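Local coordinates for protein 2-pyrone-4,6-dicarboxylic acid hydrolase, putative (PDB 2FFI) that probably hydrolyses the lactone ring of 2-pyrone-4,6-dicarboxylate, as a TIM-barrel member of the amidohydrolase family, at residues 14-26 with 37-49. Numbering follows the deposited sequence.
Sequences AIDSHAHVFSRGL and NYDAPLGDYLGQL. With PO4 (phosphate ion), chain C.
Tyr45 reaches out of helix 42-51 and donates a hydrogen bond from its hydroxyl to Asp16, with OH 2.7 Å from OD1. The oxygen lies at the edge of the phenol ring, yet the hydroxyl comes to it from above the carboxylate plane, about 62° out of it. Ala19 CB packs 3.6 Å from Tyr45 CZ, its small methyl leaving room for the ring, and Val21 CG1 rests against the tyrosine's CB. Leu49 lies over one face of the tyrosine ring and brings CD2 to 3.7 Å from Asp16 CB. With CG trans to the backbone N (chi1 175°), the Tyr45 ring swings off the helix toward Asp16 and Ala19; a phenylalanine here would probably keep the apolar packing but leave Asp16 OD1 without this donor. Ser235 OG is a second hydrogen-bond partner of that oxygen.

Further along, Phe22 and Ala40 form a single antiparallel hydrogen-bonded bridge: Phe22 N binds Ala40 O at 3.0 Å, and Ala40 N binds Phe22 O at 2.8 Å. The bare methyl of Ala40 suits its place over the centre of one face of the Phe22 ring, a CH-pi contact with CB 4.0 Å from the centroid, while Tyr38 meets that ring obliquely, the planes 46° apart. At the outer end, the extended Arg24 makes a weak bond from NH1 to Asn37 O (2.8 Å), its long aliphatic part lying beside that carbonyl.

This is the first strand-to-helix connection of the TIM barrel: the chain leaves strand 15-16 through the His-X-His segment usual in amidohydrolases, passes the short helix 24-29 and returns into helix 42-51. His20 NE2 makes two weak hydrogen bonds to a phosphate, probably a crystallisation ion, also bound by Arg110 and His167, while Val60 O accepts from its ND1. Outside the two segments, Phe64 meets Phe22 edge-to-face and Glu243 OE1 is hydrogen-bonded to Tyr38 OH.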
ATOM      1  N   ALA A  14      15.508  -5.036   5.285  1.00 15.56           N
ATOM      2  CA  ALA A  14      14.607  -3.928   4.943  1.00 13.58           C
ATOM      3  C   ALA A  14      13.315  -4.466   4.342  1.00 12.78           C
ATOM      4  O   ALA A  14      13.331  -5.487   3.652  1.00 12.98           O
ATOM      5  CB  ALA A  14      15.276  -2.957   3.983  1.00 13.85           C
ATOM      6  N   ILE A  15      12.203  -3.767   4.595  1.00 12.17           N
ATOM      7  CA  ILE A  15      10.881  -4.189   4.114  1.00 11.49           C
ATOM      8  C   ILE A  15      10.161  -3.265   3.136  1.00 11.04           C
ATOM      9  O   ILE A  15       9.883  -2.109   3.446  1.00 11.38           O
ATOM     10  CB  ILE A  15       9.893  -4.412   5.276  1.00 11.18           C
ATOM     11  CG1 ILE A  15      10.474  -5.398   6.302  1.00 11.44           C
ATOM     12  CG2 ILE A  15       8.576  -4.937   4.718  1.00 10.02           C
ATOM     13  CD1 ILE A  15       9.737  -5.406   7.645  1.00  7.63           C
ATOM     14  N   ASP A  16       9.841  -3.806   1.962  1.00 10.46           N
ATOM     15  CA  ASP A  16       9.116  -3.076   0.911  1.00  9.87           C
ATOM     16  C   ASP A  16       7.614  -3.257   1.113  1.00  9.43           C
ATOM     17  O   ASP A  16       7.116  -4.364   0.987  1.00  9.43           O
ATOM     18  CB  ASP A  16       9.492  -3.623  -0.485  1.00  7.33           C
ATOM     19  CG  ASP A  16       8.552  -3.136  -1.592  1.00  8.24           C
ATOM     20  OD1 ASP A  16       8.702  -3.619  -2.746  1.00  7.25           O
ATOM     21  OD2 ASP A  16       7.674  -2.270  -1.320  1.00  7.11           O
ATOM     22  N   SER A  17       6.887  -2.192   1.425  1.00 11.00           N
ATOM     23  CA  SER A  17       5.443  -2.333   1.583  1.00 13.45           C
ATOM     24  C   SER A  17       4.813  -1.926   0.254  1.00 14.31           C
ATOM     25  O   SER A  17       5.304  -1.032  -0.415  1.00 16.51           O
ATOM     26  CB  SER A  17       4.918  -1.453   2.726  1.00 12.90           C
ATOM     27  OG  SER A  17       5.159  -0.082   2.483  1.00 11.56           O
ATOM     28  N   HIS A  18       3.753  -2.603  -0.154  1.00 15.39           N
ATOM     29  CA  HIS A  18       3.081  -2.282  -1.420  1.00 16.14           C
ATOM     30  C   HIS A  18       3.838  -2.690  -2.698  1.00 14.66           C
ATOM     31  O   HIS A  18       4.843  -2.097  -3.068  1.00 13.62           O
ATOM     32  CB  HIS A  18       2.756  -0.787  -1.488  1.00 15.48           C
ATOM     33  CG  HIS A  18       1.522  -0.481  -2.271  1.00 17.53           C
ATOM     34  ND1 HIS A  18       1.462  -0.593  -3.643  1.00 19.93           N
ATOM     35  CD2 HIS A  18       0.293  -0.081  -1.871  1.00 18.21           C
ATOM     36  CE1 HIS A  18       0.249  -0.271  -4.055  1.00 20.02           C
ATOM     37  NE2 HIS A  18      -0.479   0.045  -3.000  1.00 20.35           N
ATOM     38  N   ALA A  19       3.315  -3.701  -3.377  1.00 13.75           N
ATOM     39  CA  ALA A  19       3.899  -4.208  -4.613  1.00 12.91           C
ATOM     40  C   ALA A  19       2.921  -5.230  -5.221  1.00 11.44           C
ATOM     41  O   ALA A  19       2.118  -5.820  -4.503  1.00 11.24           O
ATOM     42  CB  ALA A  19       5.247  -4.858  -4.319  1.00 10.17           C
ATOM     43  N   HIS A  20       3.001  -5.447  -6.529  1.00  9.65           N
ATOM     44  CA  HIS A  20       2.106  -6.376  -7.204  1.00 10.02           C
ATOM     45  C   HIS A  20       2.849  -7.455  -7.988  1.00 11.04           C
ATOM     46  O   HIS A  20       3.963  -7.229  -8.447  1.00 12.38           O
ATOM     47  CB  HIS A  20       1.208  -5.605  -8.183  1.00  8.75           C
ATOM     48  CG  HIS A  20       0.486  -4.457  -7.567  1.00  8.80           C
ATOM     49  ND1 HIS A  20      -0.479  -4.628  -6.595  1.00 10.60           N
ATOM     50  CD2 HIS A  20       0.626  -3.120  -7.727  1.00  9.02           C
ATOM     51  CE1 HIS A  20      -0.891  -3.446  -6.179  1.00 10.21           C
ATOM     52  NE2 HIS A  20      -0.235  -2.514  -6.848  1.00  9.37           N
ATOM     53  N   VAL A  21       2.229  -8.623  -8.133  1.00  9.72           N
ATOM     54  CA  VAL A  21       2.801  -9.704  -8.924  1.00 10.72           C
ATOM     55  C   VAL A  21       1.645 -10.353  -9.680  1.00 13.14           C
ATOM     56  O   VAL A  21       0.525 -10.403  -9.180  1.00 12.49           O
ATOM     57  CB  VAL A  21       3.574 -10.786  -8.056  1.00 10.91           C
ATOM     58  CG1 VAL A  21       4.737 -10.139  -7.334  1.00  7.80           C
ATOM     59  CG2 VAL A  21       2.632 -11.497  -7.069  1.00  8.72           C
ATOM     60  N   PHE A  22       1.912 -10.812 -10.899  1.00 15.24           N
ATOM     61  CA  PHE A  22       0.895 -11.468 -11.726  1.00 18.35           C
ATOM     62  C   PHE A  22       1.574 -12.024 -12.960  1.00 20.36           C
ATOM     63  O   PHE A  22       2.475 -11.403 -13.483  1.00 19.75           O
ATOM     64  CB  PHE A  22      -0.237 -10.480 -12.092  1.00 17.05           C
ATOM     65  CG  PHE A  22       0.246  -9.125 -12.538  1.00 15.40           C
ATOM     66  CD1 PHE A  22       0.618  -8.898 -13.858  1.00 14.58           C
ATOM     67  CD2 PHE A  22       0.304  -8.068 -11.636  1.00 14.75           C
ATOM     68  CE1 PHE A  22       1.033  -7.641 -14.276  1.00 13.98           C
ATOM     69  CE2 PHE A  22       0.721  -6.804 -12.045  1.00 13.69           C
ATOM     70  CZ  PHE A  22       1.084  -6.594 -13.373  1.00 14.28           C
ATOM     71  N   SER A  23       1.151 -13.204 -13.406  1.00 26.28           N
ATOM     72  CA  SER A  23       1.757 -13.849 -14.566  1.00 31.00           C
ATOM     73  C   SER A  23       1.044 -13.548 -15.887  1.00 34.14           C
ATOM     74  O   SER A  23      -0.181 -13.605 -15.969  1.00 34.31           O
ATOM     75  CB  SER A  23       1.808 -15.360 -14.346  1.00 31.27           C
ATOM     76  OG  SER A  23       2.476 -16.006 -15.412  1.00 33.54           O
ATOM     77  N   ARG A  24       1.828 -13.225 -16.914  1.00 37.48           N
ATOM     78  CA  ARG A  24       1.304 -12.913 -18.242  1.00 41.14           C
ATOM     79  C   ARG A  24       0.624 -14.147 -18.836  1.00 42.17           C
ATOM     80  O   ARG A  24      -0.361 -14.038 -19.575  1.00 42.03           O
ATOM     81  CB  ARG A  24       2.450 -12.421 -19.146  1.00 42.70           C
ATOM     82  CG  ARG A  24       2.120 -12.251 -20.628  1.00 45.23           C
ATOM     83  CD  ARG A  24       3.307 -11.642 -21.385  1.00 47.52           C
ATOM     84  NE  ARG A  24       3.245 -11.850 -22.833  1.00 50.90           N
ATOM     85  CZ  ARG A  24       2.279 -11.398 -23.631  1.00 52.10           C
ATOM     86  NH1 ARG A  24       1.272 -10.700 -23.130  1.00 52.11           N
ATOM     87  NH2 ARG A  24       2.321 -11.647 -24.937  1.00 52.20           N
ATOM     88  N   GLY A  25       1.156 -15.319 -18.509  1.00 43.84           N
ATOM     89  CA  GLY A  25       0.565 -16.553 -18.996  1.00 46.96           C
ATOM     90  C   GLY A  25      -0.789 -16.782 -18.339  1.00 47.75           C
ATOM     91  O   GLY A  25      -1.697 -17.355 -18.950  1.00 48.27           O
ATOM     92  N   LEU A  26      -0.917 -16.335 -17.089  1.00 47.92           N
ATOM     93  CA  LEU A  26      -2.162 -16.457 -16.336  1.00 48.67           C
ATOM     94  C   LEU A  26      -3.148 -15.372 -16.771  1.00 48.30           C
ATOM     95  O   LEU A  26      -4.354 -15.596 -16.796  1.00 47.94           O
ATOM     96  CB  LEU A  26      -1.888 -16.349 -14.824  1.00 50.22           C
ATOM     97  CG  LEU A  26      -3.067 -16.195 -13.841  1.00 51.26           C
ATOM     98  CD1 LEU A  26      -4.122 -17.284 -14.058  1.00 51.07           C
ATOM     99  CD2 LEU A  26      -2.524 -16.258 -12.421  1.00 52.44           C
ATOM    100  N   ASN A  37      -0.451  -6.956 -19.606  1.00 41.69           N
ATOM    101  CA  ASN A  37       0.309  -7.171 -20.828  1.00 40.52           C
ATOM    102  C   ASN A  37       1.655  -7.836 -20.576  1.00 39.91           C
ATOM    103  O   ASN A  37       1.984  -8.852 -21.200  1.00 38.93           O
ATOM    104  CB  ASN A  37       0.511  -5.849 -21.564  1.00 39.88           C
ATOM    105  CG  ASN A  37       1.352  -6.013 -22.803  1.00 38.80           C
ATOM    106  OD1 ASN A  37       2.563  -5.821 -22.767  1.00 38.50           O
ATOM    107  ND2 ASN A  37       0.722  -6.408 -23.902  1.00 37.68           N
ATOM    108  N   TYR A  38       2.437  -7.248 -19.678  1.00 40.48           N
ATOM    109  CA  TYR A  38       3.734  -7.805 -19.341  1.00 39.71           C
ATOM    110  C   TYR A  38       3.560  -8.767 -18.176  1.00 39.33           C
ATOM    111  O   TYR A  38       2.469  -8.901 -17.612  1.00 38.58           O
ATOM    112  CB  TYR A  38       4.712  -6.697 -18.971  1.00 37.87           C
ATOM    113  CG  TYR A  38       4.192  -5.794 -17.896  1.00 37.09           C
ATOM    114  CD1 TYR A  38       4.362  -6.110 -16.550  1.00 37.87           C
ATOM    115  CD2 TYR A  38       3.501  -4.632 -18.222  1.00 37.27           C
ATOM    116  CE1 TYR A  38       3.854  -5.287 -15.550  1.00 38.34           C
ATOM    117  CE2 TYR A  38       2.985  -3.803 -17.237  1.00 37.71           C
ATOM    118  CZ  TYR A  38       3.164  -4.135 -15.904  1.00 37.66           C
ATOM    119  OH  TYR A  38       2.642  -3.322 -14.932  1.00 36.56           O
ATOM    120  N   ASP A  39       4.647  -9.435 -17.816  1.00 39.39           N
ATOM    121  CA  ASP A  39       4.615 -10.416 -16.747  1.00 39.15           C
ATOM    122  C   ASP A  39       5.384  -9.939 -15.523  1.00 37.39           C
ATOM    123  O   ASP A  39       6.511  -9.457 -15.639  1.00 38.76           O
ATOM    124  CB  ASP A  39       5.190 -11.736 -17.271  1.00 42.03           C
ATOM    125  CG  ASP A  39       4.869 -12.910 -16.376  1.00 45.07           C
ATOM    126  OD1 ASP A  39       5.080 -14.069 -16.802  1.00 46.72           O
ATOM    127  OD2 ASP A  39       4.410 -12.670 -15.241  1.00 46.81           O
ATOM    128  N   ALA A  40       4.769 -10.073 -14.351  1.00 34.47           N
ATOM    129  CA  ALA A  40       5.388  -9.653 -13.089  1.00 32.16           C
ATOM    130  C   ALA A  40       5.457 -10.838 -12.133  1.00 29.59           C
ATOM    131  O   ALA A  40       4.888 -10.808 -11.045  1.00 29.67           O
ATOM    132  CB  ALA A  40       4.583  -8.513 -12.462  1.00 30.77           C
ATOM    133  N   PRO A  41       6.176 -11.899 -12.526  1.00 27.67           N
ATOM    134  CA  PRO A  41       6.297 -13.089 -11.678  1.00 26.06           C
ATOM    135  C   PRO A  41       6.994 -12.826 -10.336  1.00 23.61           C
ATOM    136  O   PRO A  41       7.740 -11.859 -10.181  1.00 23.85           O
ATOM    137  CB  PRO A  41       7.069 -14.059 -12.566  1.00 25.84           C
ATOM    138  CG  PRO A  41       7.993 -13.158 -13.309  1.00 25.10           C
ATOM    139  CD  PRO A  41       7.096 -11.982 -13.677  1.00 27.12           C
ATOM    140  N   LEU A  42       6.746 -13.702  -9.373  1.00 21.57           N
ATOM    141  CA  LEU A  42       7.334 -13.553  -8.056  1.00 20.74           C
ATOM    142  C   LEU A  42       8.854 -13.443  -8.206  1.00 19.25           C
ATOM    143  O   LEU A  42       9.489 -12.559  -7.636  1.00 18.05           O
ATOM    144  CB  LEU A  42       6.974 -14.759  -7.183  1.00 19.96           C
ATOM    145  CG  LEU A  42       6.484 -14.555  -5.753  1.00 18.25           C
ATOM    146  CD1 LEU A  42       6.639 -15.871  -5.036  1.00 18.39           C
ATOM    147  CD2 LEU A  42       7.269 -13.480  -5.036  1.00 18.51           C
ATOM    148  N   GLY A  43       9.429 -14.337  -8.993  1.00 18.31           N
ATOM    149  CA  GLY A  43      10.866 -14.321  -9.188  1.00 18.98           C
ATOM    150  C   GLY A  43      11.423 -12.952  -9.541  1.00 20.30           C
ATOM    151  O   GLY A  43      12.424 -12.496  -8.969  1.00 21.12           O
ATOM    152  N   ASP A  44      10.793 -12.274 -10.491  1.00 19.95           N
ATOM    153  CA  ASP A  44      11.311 -10.973 -10.870  1.00 20.40           C
ATOM    154  C   ASP A  44      11.307 -10.018  -9.694  1.00 20.21           C
ATOM    155  O   ASP A  44      12.303  -9.348  -9.427  1.00 23.52           O
ATOM    156  CB  ASP A  44      10.510 -10.377 -12.027  1.00 21.46           C
ATOM    157  CG  ASP A  44      10.713 -11.129 -13.335  1.00 22.24           C
ATOM    158  OD1 ASP A  44      10.274 -10.597 -14.382  1.00 23.94           O
ATOM    159  OD2 ASP A  44      11.293 -12.244 -13.320  1.00 20.89           O
ATOM    160  N   TYR A  45      10.184  -9.950  -8.990  1.00 19.19           N
ATOM    161  CA  TYR A  45      10.056  -9.064  -7.840  1.00 16.80           C
ATOM    162  C   TYR A  45      11.084  -9.389  -6.765  1.00 15.57           C
ATOM    163  O   TYR A  45      11.726  -8.495  -6.215  1.00 16.83           O
ATOM    164  CB  TYR A  45       8.661  -9.186  -7.248  1.00 17.05           C
ATOM    165  CG  TYR A  45       8.496  -8.384  -5.991  1.00 15.07           C
ATOM    166  CD1 TYR A  45       8.752  -7.019  -5.981  1.00 14.08           C
ATOM    167  CD2 TYR A  45       8.083  -8.988  -4.808  1.00 15.18           C
ATOM    168  CE1 TYR A  45       8.600  -6.275  -4.814  1.00 14.88           C
ATOM    169  CE2 TYR A  45       7.925  -8.256  -3.649  1.00 13.77           C
ATOM    170  CZ  TYR A  45       8.185  -6.910  -3.659  1.00 12.61           C
ATOM    171  OH  TYR A  45       8.023  -6.184  -2.520  1.00 16.23           O
ATOM    172  N   LEU A  46      11.221 -10.675  -6.465  1.00 13.89           N
ATOM    173  CA  LEU A  46      12.171 -11.121  -5.474  1.00 12.40           C
ATOM    174  C   LEU A  46      13.565 -10.705  -5.907  1.00 13.31           C
ATOM    175  O   LEU A  46      14.385 -10.312  -5.082  1.00 15.05           O
ATOM    176  CB  LEU A  46      12.069 -12.635  -5.314  1.00 10.49           C
ATOM    177  CG  LEU A  46      11.250 -13.126  -4.115  1.00  8.24           C
ATOM    178  CD1 LEU A  46      10.068 -12.227  -3.894  1.00  5.68           C
ATOM    179  CD2 LEU A  46      10.820 -14.562  -4.339  1.00  6.18           C
ATOM    180  N   GLY A  47      13.831 -10.775  -7.207  1.00 13.49           N
ATOM    181  CA  GLY A  47      15.141 -10.387  -7.710  1.00 14.19           C
ATOM    182  C   GLY A  47      15.396  -8.900  -7.526  1.00 14.42           C
ATOM    183  O   GLY A  47      16.428  -8.486  -7.002  1.00 16.41           O
ATOM    184  N   GLN A  48      14.445  -8.096  -7.979  1.00 13.68           N
ATOM    185  CA  GLN A  48      14.521  -6.665  -7.846  1.00 13.12           C
ATOM    186  C   GLN A  48      14.670  -6.269  -6.392  1.00 13.48           C
ATOM    187  O   GLN A  48      15.284  -5.252  -6.097  1.00 14.84           O
ATOM    188  CB  GLN A  48      13.256  -6.050  -8.423  1.00 13.83           C
ATOM    189  CG  GLN A  48      13.181  -6.164  -9.912  1.00 16.89           C
ATOM    190  CD  GLN A  48      14.306  -5.386 -10.580  1.00 17.97           C
ATOM    191  OE1 GLN A  48      15.245  -5.964 -11.141  1.00 17.26           O
ATOM    192  NE2 GLN A  48      14.215  -4.059 -10.514  1.00 20.56           N
ATOM    193  N   LEU A  49      14.086  -7.057  -5.481  1.00 14.01           N
ATOM    194  CA  LEU A  49      14.180  -6.765  -4.044  1.00 12.97           C
ATOM    195  C   LEU A  49      15.614  -6.939  -3.537  1.00 13.66           C
ATOM    196  O   LEU A  49      16.196  -5.994  -3.008  1.00 13.75           O
ATOM    197  CB  LEU A  49      13.253  -7.674  -3.190  1.00 11.24           C
ATOM    198  CG  LEU A  49      11.753  -7.455  -2.941  1.00  9.19           C
ATOM    199  CD1 LEU A  49      11.272  -8.498  -1.969  1.00  6.96           C
ATOM    200  CD2 LEU A  49      11.475  -6.072  -2.396  1.00  6.75           C
TER
HETATM  201  P   PO4 C 301      -1.375   0.660  -7.334  1.00 17.57           P
HETATM  202  O1  PO4 C 301      -2.034  -0.441  -6.587  1.00 16.14           O
HETATM  203  O2  PO4 C 301      -2.394   1.443  -8.078  1.00 18.75           O
HETATM  204  O3  PO4 C 301      -0.676   1.554  -6.381  1.00 15.97           O
HETATM  205  O4  PO4 C 301      -0.401   0.083  -8.292  1.00 17.25           O